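Local coordinates for protein (superoxide dismutase) (Aquifex pyrophilus, PDB 1COJ) that destroys superoxide radicals, converting them to hydrogen peroxide and oxygen at an iron centre in a heat-stable homotetramer from a hyperthermophilic bacterium, at the interface of chains A and B and the interface of chains A and C. Numbering follows the deposited sequence. Chains: chain A/B/C, Protein (superoxide dismutase).

Contact 1: the interface of chains A and B. Residues chain A 34-35, 38, 70, 73-74; chain B 60-61.
The ammonium nitrogen NZ of A:Lys38 donates a hydrogen bond of 2.8 Å to the backbone carbonyl O of B:Tyr61, with a C=O...N angle of 158° and the donor tilted from the carbonyl plane. A bend at the second torsion of the lysine (chi2 -61°) turns CD, CE and NZ toward that carbonyl. Its CG lies 3.6 Å from CB of B:Asn60. B:Asn60 inserts among chain A side chains, with 93 Å² of its surface hidden. The side chains of B:Asn60 and A:Tyr35 cross at about a right angle, with amide and ring planes 37° apart, and ND2 of B:Asn60 approaches CE2 of A:Phe73 at 3.5 Å. The same ND2 bonds to water 1 at 2.6 Å, and the water reaches the phenol OH of A:Tyr35 at 3.0 Å while sitting in plane at the edge of the A:Phe73 ring. As modelled, OD1 of A:Asn74 faces the B:Asn60 backbone O at 3.1 Å; both can only accept, so this pair is doubtful, though a flipped amide would offer a donor. Beyond it, CG of A:Glu70 meets the ring edge of B:Tyr61 in plane, 3.7 Å from CD1. In the fold, the chain A residues come from helices 21-47 and 63-86 of the alpha-hairpin domain, and the groove between them takes up the chain B loop that precedes its own helix 63-86; two-fold symmetry repeats this subunit contact with the chains exchanged.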
ATOM      1  N   GLY A  34       9.494  12.249 -16.470  1.00  9.69           N
ATOM      2  CA  GLY A  34      10.092  11.021 -15.973  1.00  9.18           C
ATOM      3  C   GLY A  34       9.093   9.879 -16.010  1.00 10.54           C
ATOM      4  O   GLY A  34       9.458   8.733 -16.295  1.00 10.48           O
ATOM      5  N   TYR A  35       7.828  10.192 -15.730  1.00 10.04           N
ATOM      6  CA  TYR A  35       6.762   9.192 -15.751  1.00  8.46           C
ATOM      7  C   TYR A  35       6.511   8.737 -17.182  1.00  9.68           C
ATOM      8  O   TYR A  35       6.222   7.565 -17.424  1.00  9.43           O
ATOM      9  CB  TYR A  35       5.469   9.749 -15.151  1.00  9.14           C
ATOM     10  CG  TYR A  35       5.595  10.131 -13.696  1.00  9.58           C
ATOM     11  CD1 TYR A  35       6.106   9.231 -12.763  1.00 11.15           C
ATOM     12  CD2 TYR A  35       5.228  11.400 -13.255  1.00  9.87           C
ATOM     13  CE1 TYR A  35       6.256   9.586 -11.420  1.00 11.16           C
ATOM     14  CE2 TYR A  35       5.375  11.766 -11.914  1.00 12.19           C
ATOM     15  CZ  TYR A  35       5.887  10.852 -11.005  1.00 12.67           C
ATOM     16  OH  TYR A  35       6.012  11.191  -9.673  1.00 16.36           O
ATOM     17  N   LYS A  38       9.461   6.353 -18.167  1.00 11.21           N
ATOM     18  CA  LYS A  38       9.347   5.049 -17.529  1.00 10.56           C
ATOM     19  C   LYS A  38       8.175   4.225 -18.046  1.00 10.66           C
ATOM     20  O   LYS A  38       8.284   3.001 -18.180  1.00 10.47           O
ATOM     21  CB  LYS A  38       9.301   5.196 -16.010  1.00 10.32           C
ATOM     22  CG  LYS A  38      10.676   5.367 -15.399  1.00 12.74           C
ATOM     23  CD  LYS A  38      11.537   4.149 -15.684  1.00 11.81           C
ATOM     24  CE  LYS A  38      12.931   4.329 -15.141  1.00 13.36           C
ATOM     25  NZ  LYS A  38      13.692   3.064 -15.260  1.00 13.36           N
ATOM     26  N   GLU A  70       3.917  -1.336 -11.758  1.00  6.34           N
ATOM     27  CA  GLU A  70       4.460  -0.013 -12.035  1.00  9.05           C
ATOM     28  C   GLU A  70       3.841   0.659 -13.253  1.00  8.86           C
ATOM     29  O   GLU A  70       3.932   1.879 -13.411  1.00 10.21           O
ATOM     30  CB  GLU A  70       5.990  -0.051 -12.127  1.00  8.16           C
ATOM     31  CG  GLU A  70       6.682  -0.730 -10.935  1.00 10.16           C
ATOM     32  CD  GLU A  70       6.416  -0.062  -9.582  1.00  8.67           C
ATOM     33  OE1 GLU A  70       6.961  -0.553  -8.575  1.00 11.09           O
ATOM     34  OE2 GLU A  70       5.677   0.943  -9.506  1.00 10.23           O
ATOM     35  N   PHE A  73       1.365   2.930 -11.849  1.00  7.29           N
ATOM     36  CA  PHE A  73       2.020   4.042 -11.166  1.00  7.36           C
ATOM     37  C   PHE A  73       2.437   5.120 -12.159  1.00  8.54           C
ATOM     38  O   PHE A  73       2.101   6.299 -11.995  1.00  6.24           O
ATOM     39  CB  PHE A  73       3.252   3.557 -10.392  1.00  6.72           C
ATOM     40  CG  PHE A  73       3.940   4.641  -9.604  1.00  7.48           C
ATOM     41  CD1 PHE A  73       3.412   5.078  -8.393  1.00  5.95           C
ATOM     42  CD2 PHE A  73       5.098   5.248 -10.094  1.00  8.58           C
ATOM     43  CE1 PHE A  73       4.026   6.104  -7.675  1.00  9.76           C
ATOM     44  CE2 PHE A  73       5.720   6.273  -9.388  1.00  8.89           C
ATOM     45  CZ  PHE A  73       5.182   6.706  -8.176  1.00  9.20           C
ATOM     46  N   ASN A  74       3.137   4.703 -13.206  1.00  6.69           N
ATOM     47  CA  ASN A  74       3.621   5.632 -14.210  1.00  8.96           C
ATOM     48  C   ASN A  74       2.553   6.199 -15.136  1.00  9.15           C
ATOM     49  O   ASN A  74       2.553   7.403 -15.418  1.00  8.65           O
ATOM     50  CB  ASN A  74       4.788   5.014 -14.988  1.00  8.73           C
ATOM     51  CG  ASN A  74       6.028   4.826 -14.116  1.00 10.10           C
ATOM     52  OD1 ASN A  74       6.328   3.723 -13.666  1.00 12.97           O
ATOM     53  ND2 ASN A  74       6.730   5.911 -13.860  1.00  5.49           N
TER
ATOM     54  N   ASN B  60      10.608   4.754  -9.983  1.00  7.86           N
ATOM     55  CA  ASN B  60       9.407   4.641 -10.811  1.00  9.19           C
ATOM     56  C   ASN B  60       9.277   3.216 -11.316  1.00  9.89           C
ATOM     57  O   ASN B  60       8.175   2.678 -11.425  1.00 10.51           O
ATOM     58  CB  ASN B  60       9.463   5.621 -11.979  1.00  9.54           C
ATOM     59  CG  ASN B  60       9.386   7.062 -11.525  1.00 14.07           C
ATOM     60  OD1 ASN B  60       9.675   7.982 -12.283  1.00 20.39           O
ATOM     61  ND2 ASN B  60       8.974   7.266 -10.290  1.00 10.02           N
ATOM     62  N   TYR B  61      10.423   2.635 -11.650  1.00  8.53           N
ATOM     63  CA  TYR B  61      10.529   1.257 -12.115  1.00  9.02           C
ATOM     64  C   TYR B  61      11.978   0.930 -12.439  1.00 10.31           C
ATOM     65  O   TYR B  61      12.677   1.724 -13.062  1.00 10.84           O
ATOM     66  CB  TYR B  61       9.674   0.974 -13.365  1.00  9.20           C
ATOM     67  CG  TYR B  61       9.922  -0.420 -13.920  1.00  9.55           C
ATOM     68  CD1 TYR B  61       9.264  -1.532 -13.389  1.00 10.39           C
ATOM     69  CD2 TYR B  61      10.925  -0.646 -14.867  1.00 10.16           C
ATOM     70  CE1 TYR B  61       9.611  -2.829 -13.771  1.00  9.76           C
ATOM     71  CE2 TYR B  61      11.281  -1.942 -15.250  1.00 11.67           C
ATOM     72  CZ  TYR B  61      10.623  -3.024 -14.691  1.00 11.08           C
ATOM     73  OH  TYR B  61      11.016  -4.300 -15.007  1.00 11.44           O
TER
HETATM   74  O   HOH W   1       8.016   9.175  -8.742  1.00 28.39           O

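Contact 2: the interface of chains A and C. Residues chain A 124-126, 146; chain C 59-60, 65, 69.
C:Arg65 grips the carboxylate of A:Asp146 end-on in a salt bridge, where NH2 bonds OD1 at 2.8 Å. NH1 bonds OD2 at 3.0 Å; both bonds are almost straight and use syn lone pairs, with the two planes 5° apart. NH1 also donates, within the guanidinium plane, to the backbone O of A:Ala124 at 3.0 Å, where the C-terminal end of helix 111-124 would favour a positive group. Beside this pair, A:Arg126 crosses back and holds the backbone O of C:Gln59 side-on through NE (3.0 Å) and NH2 (2.9 Å). The two guanidinium groups stack with planes 8° apart, C:Arg65 NH2 lying over the centre of the A:Arg126 group; A:Asp146 and the carbonyl oxygens probably offset their charges. With CG opposite the backbone N (chi1 173°), the C:Arg65 chain runs extended from helix 63-86 as far as NE, and a turn about the last torsion sets the plane of its head. Replacing C:Arg65 with a leucine would probably leave A:Asp146 without its partner across the interface and A:Arg126 without its stacking mate. In the second shell, the backbone N of A:Arg126 donates a hydrogen bond of 3.1 Å to the same OD2 of A:Asp146, from the anti side but well out of the carboxylate plane, which may steady it. C:Val69 backs the other face of the C:Arg65 guanidinium with CG2, a methyl that also touches CE1 of A:Phe125 at 3.7 Å.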
ATOM      1  N   ALA A 124      -5.685  16.050   3.736  1.00  9.02           N
ATOM      2  CA  ALA A 124      -5.729  14.700   4.295  1.00  7.21           C
ATOM      3  C   ALA A 124      -5.000  13.630   3.494  1.00  7.82           C
ATOM      4  O   ALA A 124      -4.665  12.577   4.043  1.00  9.17           O
ATOM      5  CB  ALA A 124      -7.186  14.276   4.514  1.00  7.00           C
ATOM      6  N   PHE A 125      -4.758  13.883   2.209  1.00  7.56           N
ATOM      7  CA  PHE A 125      -4.090  12.897   1.369  1.00  7.04           C
ATOM      8  C   PHE A 125      -2.662  13.163   0.942  1.00  7.45           C
ATOM      9  O   PHE A 125      -2.258  14.295   0.693  1.00  8.88           O
ATOM     10  CB  PHE A 125      -4.987  12.486   0.208  1.00  6.25           C
ATOM     11  CG  PHE A 125      -6.135  11.644   0.652  1.00  6.79           C
ATOM     12  CD1 PHE A 125      -6.023  10.255   0.693  1.00  7.06           C
ATOM     13  CD2 PHE A 125      -7.291  12.241   1.140  1.00  6.75           C
ATOM     14  CE1 PHE A 125      -7.046   9.478   1.225  1.00  8.14           C
ATOM     15  CE2 PHE A 125      -8.316  11.480   1.672  1.00  9.57           C
ATOM     16  CZ  PHE A 125      -8.195  10.095   1.716  1.00 10.63           C
ATOM     17  N   ARG A 126      -1.901  12.078   0.869  1.00  6.63           N
ATOM     18  CA  ARG A 126      -0.484  12.120   0.558  1.00  7.21           C
ATOM     19  C   ARG A 126      -0.092  12.183  -0.912  1.00  7.23           C
ATOM     20  O   ARG A 126       1.087  12.372  -1.220  1.00  9.78           O
ATOM     21  CB  ARG A 126       0.198  10.931   1.237  1.00  5.56           C
ATOM     22  CG  ARG A 126      -0.127  10.853   2.725  1.00  6.91           C
ATOM     23  CD  ARG A 126       0.237   9.516   3.358  1.00  7.76           C
ATOM     24  NE  ARG A 126      -0.234   9.465   4.742  1.00  8.63           N
ATOM     25  CZ  ARG A 126      -0.239   8.376   5.508  1.00  8.50           C
ATOM     26  NH1 ARG A 126       0.204   7.217   5.041  1.00  6.31           N
ATOM     27  NH2 ARG A 126      -0.703   8.448   6.747  1.00  6.98           N
ATOM     28  N   ASP A 146      -3.324   8.395  -2.077  1.00  7.53           N
ATOM     29  CA  ASP A 146      -2.077   8.483  -1.325  1.00  8.51           C
ATOM     30  C   ASP A 146      -0.853   8.400  -2.234  1.00  8.51           C
ATOM     31  O   ASP A 146       0.278   8.623  -1.794  1.00  9.09           O
ATOM     32  CB  ASP A 146      -2.009   7.420  -0.228  1.00  8.35           C
ATOM     33  CG  ASP A 146      -2.446   7.951   1.124  1.00  7.11           C
ATOM     34  OD1 ASP A 146      -2.398   7.186   2.101  1.00  8.01           O
ATOM     35  OD2 ASP A 146      -2.829   9.138   1.216  1.00  6.76           O
TER
ATOM     36  N   GLN C  59      -2.914  14.618   6.968  1.00  9.31           N
ATOM     37  CA  GLN C  59      -2.437  13.407   6.306  1.00  9.22           C
ATOM     38  C   GLN C  59      -1.757  12.365   7.184  1.00  9.38           C
ATOM     39  O   GLN C  59      -1.559  11.237   6.747  1.00 10.90           O
ATOM     40  CB  GLN C  59      -1.525  13.755   5.123  1.00  9.96           C
ATOM     41  CG  GLN C  59      -0.217  14.433   5.505  1.00 11.04           C
ATOM     42  CD  GLN C  59       0.807  14.416   4.381  1.00 14.37           C
ATOM     43  OE1 GLN C  59       2.009  14.510   4.631  1.00 22.05           O
ATOM     44  NE2 GLN C  59       0.345  14.285   3.144  1.00 10.34           N
ATOM     45  N   ASN C  60      -1.351  12.747   8.394  1.00  7.86           N
ATOM     46  CA  ASN C  60      -0.702  11.815   9.317  1.00  9.19           C
ATOM     47  C   ASN C  60      -1.762  10.992  10.026  1.00  9.89           C
ATOM     48  O   ASN C  60      -1.572   9.805  10.292  1.00 10.51           O
ATOM     49  CB  ASN C  60       0.157  12.568  10.328  1.00  9.54           C
ATOM     50  CG  ASN C  60       1.352  13.237   9.683  1.00 14.07           C
ATOM     51  OD1 ASN C  60       2.000  14.090  10.280  1.00 20.39           O
ATOM     52  ND2 ASN C  60       1.659  12.838   8.465  1.00 10.02           N
ATOM     53  N   ARG C  65      -9.687  11.795   7.250  1.00  8.25           N
ATOM     54  CA  ARG C  65      -8.805  11.028   6.384  1.00  8.04           C
ATOM     55  C   ARG C  65      -9.112   9.534   6.388  1.00  8.92           C
ATOM     56  O   ARG C  65      -9.327   8.938   5.332  1.00  8.46           O
ATOM     57  CB  ARG C  65      -7.338  11.223   6.780  1.00  7.21           C
ATOM     58  CG  ARG C  65      -6.401  10.312   6.003  1.00  6.77           C
ATOM     59  CD  ARG C  65      -4.973  10.326   6.527  1.00  7.40           C
ATOM     60  NE  ARG C  65      -4.289   9.088   6.169  1.00  8.78           N
ATOM     61  CZ  ARG C  65      -3.807   8.809   4.961  1.00  7.26           C
ATOM     62  NH1 ARG C  65      -3.904   9.691   3.975  1.00  5.06           N
ATOM     63  NH2 ARG C  65      -3.318   7.605   4.718  1.00  6.31           N
ATOM     64  N   VAL C  69     -10.317   7.097   3.331  1.00  7.35           N
ATOM     65  CA  VAL C  69      -9.468   5.993   2.896  1.00  6.36           C
ATOM     66  C   VAL C  69     -10.314   4.728   2.774  1.00  7.37           C
ATOM     67  O   VAL C  69     -10.375   4.114   1.708  1.00  7.65           O
ATOM     68  CB  VAL C  69      -8.302   5.729   3.885  1.00  8.80           C
ATOM     69  CG1 VAL C  69      -7.587   4.435   3.524  1.00  8.07           C
ATOM     70  CG2 VAL C  69      -7.307   6.881   3.860  1.00  9.51           C
TER

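Contact 1 and contact 2 lie about 22 Å apart, measured between the centres of their C-alpha atoms, and join chain A to two different partners. Both draw on the loop leading into helix 63-86 and on that helix itself. In contact 1 the loop inserts B:Asn60 and B:Tyr61 between the helices of a neighbour, whereas in contact 2 C:Gln59 of the same loop and C:Arg65 in the first turn of the helix engage another. Since every subunit carries both surfaces, this short stretch ties two interfaces of the homotetramer together, which may contribute to the enzyme's thermostability.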